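Local coordinates for protein citrate synthase (Thermotoga maritima, PDB 2P2W) that probably catalyses the conversion of oxaloacetate, acetyl-CoA and water to citrate and CoA in the tricarboxylic acid cycle, at residues K66-E72 with I116-V121; N179-F183 with R325-W329; L222-E228 with K275-A280. All coordinates share one frame. Residues are numbered along the deposited sequence.

Contact 1: K66-E72 with I116-V121; sequences KMADYRE and IRVASV
Y70, with chi1 in the m well, lays one face of its ring over the aliphatic part of the R117 side chain: R117 CB stands 4.2 Å from the ring centroid, 17° off the normal, a CH-pi contact. I116 CG2 meets the ring edge, 4.0 Å from Y70 CD2, and also lies 4.0 Å from M67 CG. The 66-72 segment finishes helix 57-69 and then unwinds, whereas 116-121 is helical throughout; the nearest CA pairs are Y70 with R117 at 5.5 Å and R71 with V121 at 4.5 Å. S120, chi1 m, donates from OG to I116 O at 2.7 Å in its own helix; the same OG lies 3.4 Å from M67 CB, and no hydrogen bond crosses the contact. Past the helix end, R71 O touches V121 CG2 at 3.7 Å. E113, one turn before R117, receives K66 NZ in a salt bridge and Y70 OH in a hydrogen bond. This is helix-end packing in the all-alpha citrate synthase fold, the end of helix 57-69 seated on helix 110-133.

Contact 2: N179-F183 with R325-W329; sequences NASTF and RVVGW
R325 opens the helical 325-329 segment, which belongs to helix 317-337. Its CA-to-CB bond points toward the other segment, and chi2 and chi3, both p, fold the side chain so that NH1 comes 2.9 Å from N179 ND2; both are donors and no hydrogen bond joins them. R325 NE is instead satisfied by L173 O and N179 ND2 by Q176 O. R325 NH2 binds a citrate anion, probably acquired from the crystallisation liquor. With the side chain of N179 about 7 Å from that of H250 and that of R325 about 8 Å from that of D300, both predicted catalytic residues, this contact lies beside the probable active site of the citrate synthase fold. V326 and V327 turn to other parts of the fold, V327 packing on helix 42-51. The backbone N of W329 donates to R325 O at 2.8 Å, an ordinary helical bond. The nearest CA pair across the segments is W329 with T182, at 5.2 Å. W329, chi1 m and chi2 -26°, brings its indole edge to the other helix, where NE1 donates to S181 OG at 2.8 Å (N-H...O angle 147°) and CD1 lies 3.2 Å from T182 OG1. S181, chi1 p, donates in turn from OG to N179 OD1 at 2.8 Å; N179 is the N-cap of helix 180-189, and the same OD1 accepts from T182 N at 3.1 Å.

Contact 3: L222-E228 with K275-A280; sequences LEEIGSE and KLFRIA
The one hydrogen bond between these segments is also a salt bridge, from K275 NZ to E228 OE1 at 2.7 Å. K275, at the start of helix 275-289, reaches it with chi1 t and chi2 p, while E228, chi1 m, bends its carboxylate round so that OE2 lies 3.5 Å from R278 CB. R278 NH1 is 4.4 Å from E228 OE2, beyond a salt bridge; that guanidinium is held by P272 O through NE and by D273 through NH2. E223 likewise finds its charge partner outside, in R314. Helix 214-225 ends at I225, and G226 (phi 88°, psi -50°) turns the chain so that S227 and E228 pass along the other helix, E228 CA 5.2 Å from I279 CA. G226 N is satisfied by L222 O at 3.0 Å. Beside these polar groups, L222 CD2 packs on I279 CG2 at 3.8 Å and on A280 CB at 4.0 Å, and L222 CB lies 4.0 Å from L276 CD2; I279 CD1 reaches G226 O at 3.4 Å. The contact thus packs the end of helix 214-225 and its exit turn on the first turns of helix 275-289, within the mostly helical citrate synthase fold.

Contact 2 is the buried one, its centre about 7 Å from the centre of the chain, whereas contacts 1 and 3 are partly buried, with centres about 19 and 23 Å from it and on opposite sides. All three join helices, but no helix is shared between them. Their chemistry follows their place: contact 2 is polar and lies near the predicted catalytic residues, while contacts 1 and 3 bury more surface, largely apolar, with charged groups at the margin. Contact 3 adds a salt bridge across its segments; contact 1 has no hydrogen bond across. Contacts 1 and 2 touch, A119 CB lying 3.9 Å from V326 CG1, whereas contact 3, nested within the loop closed by contact 2, stays about 19 Å from it between nearest atoms.

Contact 1: K66-E72 with I116-V121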
# COMPACT_ATOMS: atom_id res chain seq x y z
N LYS A 66 10.24 27.35 0.09
CA LYS A 66 10.76 26.01 0.33
C LYS A 66 10.07 25.01 -0.59
O LYS A 66 10.73 24.24 -1.30
CB LYS A 66 10.53 25.60 1.79
CG LYS A 66 10.94 24.16 2.08
CD LYS A 66 10.79 23.81 3.56
CE LYS A 66 11.91 24.42 4.39
NZ LYS A 66 13.03 23.44 4.53
N MET A 67 8.74 25.00 -0.57
CA MET A 67 8.01 24.07 -1.43
C MET A 67 8.34 24.34 -2.89
O MET A 67 8.52 23.40 -3.67
CB MET A 67 6.50 24.20 -1.19
CG MET A 67 6.05 23.66 0.17
SD MET A 67 4.26 23.56 0.33
CE MET A 67 3.89 22.29 -0.87
N ALA A 68 8.45 25.61 -3.26
CA ALA A 68 8.76 25.97 -4.64
C ALA A 68 10.15 25.49 -5.06
O ALA A 68 10.41 25.24 -6.24
CB ALA A 68 8.65 27.48 -4.82
N ASP A 69 11.05 25.37 -4.09
CA ASP A 69 12.41 24.93 -4.35
C ASP A 69 12.50 23.39 -4.43
O ASP A 69 13.53 22.85 -4.82
CB ASP A 69 13.33 25.48 -3.25
CG ASP A 69 14.79 25.52 -3.65
OD1 ASP A 69 15.09 25.87 -4.81
OD2 ASP A 69 15.64 25.21 -2.79
N TYR A 70 11.41 22.71 -4.08
CA TYR A 70 11.37 21.24 -4.09
C TYR A 70 10.56 20.63 -5.24
O TYR A 70 10.25 19.43 -5.22
CB TYR A 70 10.77 20.71 -2.79
CG TYR A 70 11.63 20.85 -1.55
CD1 TYR A 70 13.02 20.72 -1.62
CD2 TYR A 70 11.04 21.04 -0.30
CE1 TYR A 70 13.80 20.77 -0.46
CE2 TYR A 70 11.81 21.08 0.86
CZ TYR A 70 13.19 20.95 0.77
OH TYR A 70 13.95 20.98 1.92
N ARG A 71 10.22 21.43 -6.25
CA ARG A 71 9.41 20.95 -7.37
C ARG A 71 10.11 20.16 -8.47
O ARG A 71 9.44 19.63 -9.36
CB ARG A 71 8.69 22.14 -8.01
CG ARG A 71 7.78 22.88 -7.05
CD ARG A 71 7.22 24.13 -7.69
NE ARG A 71 6.41 24.88 -6.74
CZ ARG A 71 5.98 26.13 -6.93
NH1 ARG A 71 6.30 26.76 -8.05
NH2 ARG A 71 5.25 26.73 -6.00
N GLU A 72 11.43 20.08 -8.43
CA GLU A 72 12.17 19.39 -9.48
C GLU A 72 12.26 17.87 -9.36
O GLU A 72 12.33 17.33 -8.25
CB GLU A 72 13.59 19.94 -9.59
CG GLU A 72 13.69 21.43 -9.91
CD GLU A 72 13.03 21.79 -11.23
OE1 GLU A 72 13.12 20.99 -12.18
OE2 GLU A 72 12.42 22.87 -11.31
N ILE A 116 7.21 17.21 3.08
CA ILE A 116 7.13 18.49 2.39
C ILE A 116 7.68 18.39 0.97
O ILE A 116 7.08 18.89 0.02
CB ILE A 116 7.92 19.58 3.17
CG1 ILE A 116 7.24 19.83 4.52
CG2 ILE A 116 8.01 20.86 2.34
CD1 ILE A 116 8.01 20.77 5.44
N ARG A 117 8.83 17.72 0.82
CA ARG A 117 9.45 17.57 -0.49
C ARG A 117 8.63 16.71 -1.45
O ARG A 117 8.45 17.07 -2.62
CB ARG A 117 10.86 16.98 -0.34
CG ARG A 117 11.58 16.76 -1.66
CD ARG A 117 13.09 16.75 -1.46
NE ARG A 117 13.52 15.77 -0.47
CZ ARG A 117 13.47 14.45 -0.64
NH1 ARG A 117 12.99 13.95 -1.78
NH2 ARG A 117 13.89 13.64 0.32
N VAL A 118 8.12 15.59 -0.96
CA VAL A 118 7.33 14.71 -1.82
C VAL A 118 6.05 15.41 -2.28
O VAL A 118 5.67 15.32 -3.44
CB VAL A 118 6.99 13.37 -1.09
CG1 VAL A 118 5.99 13.61 0.02
CG2 VAL A 118 6.45 12.36 -2.10
N ALA A 119 5.38 16.11 -1.37
CA ALA A 119 4.16 16.82 -1.73
C ALA A 119 4.45 17.90 -2.78
O ALA A 119 3.65 18.12 -3.69
CB ALA A 119 3.55 17.46 -0.49
N SER A 120 5.60 18.56 -2.65
CA SER A 120 5.97 19.62 -3.59
C SER A 120 6.19 19.13 -5.02
O SER A 120 5.95 19.87 -5.96
CB SER A 120 7.25 20.33 -3.11
OG SER A 120 7.06 20.90 -1.82
N VAL A 121 6.63 17.88 -5.18
CA VAL A 121 6.90 17.35 -6.51
C VAL A 121 5.72 16.64 -7.19
O VAL A 121 5.77 16.38 -8.40
CB VAL A 121 8.14 16.42 -6.49
CG1 VAL A 121 7.81 15.08 -5.86
CG2 VAL A 121 8.70 16.26 -7.90

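Contact 2: N179-F183 with R325-W329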
# COMPACT_ATOMS: atom_id res chain seq x y z
N ASN A 179 -9.57 7.37 6.72
CA ASN A 179 -10.26 6.81 5.56
C ASN A 179 -9.38 5.66 5.05
O ASN A 179 -8.26 5.47 5.52
CB ASN A 179 -10.43 7.89 4.50
CG ASN A 179 -9.14 8.61 4.19
OD1 ASN A 179 -8.32 8.14 3.41
ND2 ASN A 179 -8.94 9.76 4.84
N ALA A 180 -9.89 4.90 4.09
CA ALA A 180 -9.15 3.75 3.57
C ALA A 180 -7.71 4.02 3.13
O ALA A 180 -6.81 3.25 3.46
CB ALA A 180 -9.93 3.11 2.42
N SER A 181 -7.47 5.10 2.38
CA SER A 181 -6.11 5.38 1.92
C SER A 181 -5.20 5.82 3.07
O SER A 181 -4.04 5.42 3.14
CB SER A 181 -6.11 6.42 0.79
OG SER A 181 -6.62 7.68 1.20
N THR A 182 -5.71 6.65 3.97
CA THR A 182 -4.91 7.08 5.12
C THR A 182 -4.62 5.85 5.98
O THR A 182 -3.52 5.70 6.52
CB THR A 182 -5.66 8.14 5.97
OG1 THR A 182 -5.74 9.37 5.24
CG2 THR A 182 -4.93 8.39 7.31
N PHE A 183 -5.60 4.96 6.09
CA PHE A 183 -5.41 3.76 6.90
C PHE A 183 -4.36 2.85 6.27
O PHE A 183 -3.55 2.25 6.99
CB PHE A 183 -6.74 3.01 7.05
CG PHE A 183 -6.69 1.89 8.05
CD1 PHE A 183 -6.11 2.09 9.31
CD2 PHE A 183 -7.25 0.65 7.76
CE1 PHE A 183 -6.09 1.07 10.26
CE2 PHE A 183 -7.24 -0.38 8.71
CZ PHE A 183 -6.65 -0.17 9.96
N ARG A 325 -4.46 15.17 -0.80
CA ARG A 325 -4.51 14.24 0.34
C ARG A 325 -3.13 13.72 0.78
O ARG A 325 -2.94 13.24 1.89
CB ARG A 325 -5.40 13.06 -0.06
CG ARG A 325 -5.57 12.05 1.08
CD ARG A 325 -6.04 12.72 2.38
NE ARG A 325 -7.33 13.38 2.18
CZ ARG A 325 -8.43 12.61 2.21
NH1 ARG A 325 -8.32 11.31 2.42
NH2 ARG A 325 -9.64 13.16 2.04
N VAL A 326 -2.10 13.85 -0.05
CA VAL A 326 -0.77 13.41 0.35
C VAL A 326 -0.35 14.17 1.62
O VAL A 326 0.39 13.65 2.45
CB VAL A 326 0.28 13.63 -0.78
CG1 VAL A 326 0.45 15.11 -1.07
CG2 VAL A 326 1.61 12.99 -0.39
N VAL A 327 -0.86 15.40 1.76
CA VAL A 327 -0.57 16.22 2.94
C VAL A 327 -1.15 15.53 4.18
O VAL A 327 -0.48 15.38 5.20
CB VAL A 327 -1.21 17.63 2.82
CG1 VAL A 327 -0.93 18.45 4.08
CG2 VAL A 327 -0.64 18.35 1.60
N GLY A 328 -2.41 15.10 4.08
CA GLY A 328 -3.05 14.43 5.20
C GLY A 328 -2.41 13.08 5.48
O GLY A 328 -2.20 12.72 6.65
N TRP A 329 -2.12 12.32 4.43
CA TRP A 329 -1.50 11.01 4.59
C TRP A 329 -0.21 11.12 5.39
O TRP A 329 -0.02 10.41 6.38
CB TRP A 329 -1.17 10.38 3.23
CG TRP A 329 -2.34 9.93 2.40
CD1 TRP A 329 -3.58 9.55 2.85
CD2 TRP A 329 -2.36 9.73 0.98
NE1 TRP A 329 -4.36 9.13 1.80
CE2 TRP A 329 -3.64 9.23 0.64
CE3 TRP A 329 -1.41 9.92 -0.04
CZ2 TRP A 329 -4.00 8.92 -0.68
CZ3 TRP A 329 -1.77 9.62 -1.35
CH2 TRP A 329 -3.05 9.12 -1.66

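Contact 3: L222-E228 with K275-A280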
# COMPACT_ATOMS: atom_id res chain seq x y z
N LEU A 222 -22.98 9.82 -14.84
CA LEU A 222 -23.85 10.95 -15.16
C LEU A 222 -24.27 10.89 -16.62
O LEU A 222 -25.43 11.14 -16.96
CB LEU A 222 -23.13 12.27 -14.86
CG LEU A 222 -22.78 12.50 -13.38
CD1 LEU A 222 -21.97 13.79 -13.23
CD2 LEU A 222 -24.06 12.56 -12.56
N GLU A 223 -23.33 10.55 -17.50
CA GLU A 223 -23.62 10.45 -18.92
C GLU A 223 -24.53 9.26 -19.21
O GLU A 223 -25.38 9.32 -20.10
CB GLU A 223 -22.30 10.38 -19.70
CG GLU A 223 -21.65 11.77 -19.79
CD GLU A 223 -20.15 11.77 -20.05
OE1 GLU A 223 -19.52 10.70 -19.98
OE2 GLU A 223 -19.60 12.87 -20.28
N GLU A 224 -24.37 8.20 -18.42
CA GLU A 224 -25.19 7.01 -18.57
C GLU A 224 -26.64 7.39 -18.26
O GLU A 224 -27.57 6.90 -18.90
CB GLU A 224 -24.73 5.91 -17.61
CG GLU A 224 -25.31 4.55 -17.91
CD GLU A 224 -25.04 3.54 -16.81
OE1 GLU A 224 -23.94 3.57 -16.23
OE2 GLU A 224 -25.93 2.71 -16.53
N ILE A 225 -26.82 8.25 -17.26
CA ILE A 225 -28.15 8.70 -16.88
C ILE A 225 -28.68 9.55 -18.04
O ILE A 225 -29.86 9.47 -18.41
CB ILE A 225 -28.11 9.54 -15.59
CG1 ILE A 225 -27.59 8.68 -14.43
CG2 ILE A 225 -29.50 10.08 -15.27
CD1 ILE A 225 -27.36 9.45 -13.14
N GLY A 226 -27.80 10.37 -18.60
CA GLY A 226 -28.17 11.19 -19.75
C GLY A 226 -28.77 12.56 -19.49
O GLY A 226 -28.33 13.54 -20.09
N SER A 227 -29.78 12.63 -18.64
CA SER A 227 -30.41 13.91 -18.35
C SER A 227 -31.22 13.86 -17.08
O SER A 227 -31.46 12.79 -16.52
CB SER A 227 -31.33 14.33 -19.49
OG SER A 227 -32.53 13.58 -19.46
N GLU A 228 -31.66 15.04 -16.64
CA GLU A 228 -32.45 15.18 -15.43
C GLU A 228 -33.76 14.40 -15.52
O GLU A 228 -34.29 13.96 -14.51
CB GLU A 228 -32.77 16.66 -15.18
CG GLU A 228 -31.56 17.58 -15.09
CD GLU A 228 -31.16 18.18 -16.44
OE1 GLU A 228 -30.90 17.42 -17.39
OE2 GLU A 228 -31.10 19.42 -16.54
N LYS A 275 -23.78 20.51 -18.25
CA LYS A 275 -24.72 19.39 -18.36
C LYS A 275 -24.46 18.39 -17.24
O LYS A 275 -25.38 17.86 -16.63
CB LYS A 275 -24.55 18.72 -19.73
CG LYS A 275 -25.38 17.46 -19.96
CD LYS A 275 -26.84 17.75 -20.28
CE LYS A 275 -27.75 17.63 -19.07
NZ LYS A 275 -29.17 17.94 -19.44
N LEU A 276 -23.18 18.12 -16.97
CA LEU A 276 -22.80 17.19 -15.92
C LEU A 276 -23.33 17.68 -14.57
O LEU A 276 -23.90 16.92 -13.80
CB LEU A 276 -21.28 17.04 -15.86
CG LEU A 276 -20.64 16.35 -17.07
CD1 LEU A 276 -19.12 16.40 -16.97
CD2 LEU A 276 -21.13 14.89 -17.13
N PHE A 277 -23.13 18.97 -14.29
CA PHE A 277 -23.59 19.52 -13.03
C PHE A 277 -25.11 19.41 -12.90
O PHE A 277 -25.62 19.03 -11.85
CB PHE A 277 -23.16 20.98 -12.89
CG PHE A 277 -23.65 21.63 -11.63
CD1 PHE A 277 -23.30 21.12 -10.38
CD2 PHE A 277 -24.47 22.75 -11.68
CE1 PHE A 277 -23.76 21.71 -9.20
CE2 PHE A 277 -24.94 23.35 -10.51
CZ PHE A 277 -24.58 22.83 -9.27
N ARG A 278 -25.83 19.74 -13.97
CA ARG A 278 -27.29 19.68 -13.95
C ARG A 278 -27.76 18.28 -13.58
O ARG A 278 -28.67 18.11 -12.76
CB ARG A 278 -27.89 20.06 -15.31
CG ARG A 278 -27.61 21.49 -15.81
CD ARG A 278 -28.36 22.56 -15.02
NE ARG A 278 -28.23 23.89 -15.63
CZ ARG A 278 -28.98 24.36 -16.62
NH1 ARG A 278 -29.95 23.62 -17.15
NH2 ARG A 278 -28.77 25.58 -17.09
N ILE A 279 -27.15 17.27 -14.18
CA ILE A 279 -27.53 15.89 -13.91
C ILE A 279 -27.20 15.50 -12.46
O ILE A 279 -28.03 14.91 -11.76
CB ILE A 279 -26.81 14.91 -14.88
CG1 ILE A 279 -27.21 15.25 -16.33
CG2 ILE A 279 -27.19 13.46 -14.56
CD1 ILE A 279 -26.42 14.51 -17.39
N ALA A 280 -26.00 15.84 -12.01
CA ALA A 280 -25.57 15.53 -10.65
C ALA A 280 -26.47 16.21 -9.61
O ALA A 280 -26.81 15.63 -8.57
CB ALA A 280 -24.13 15.97 -10.45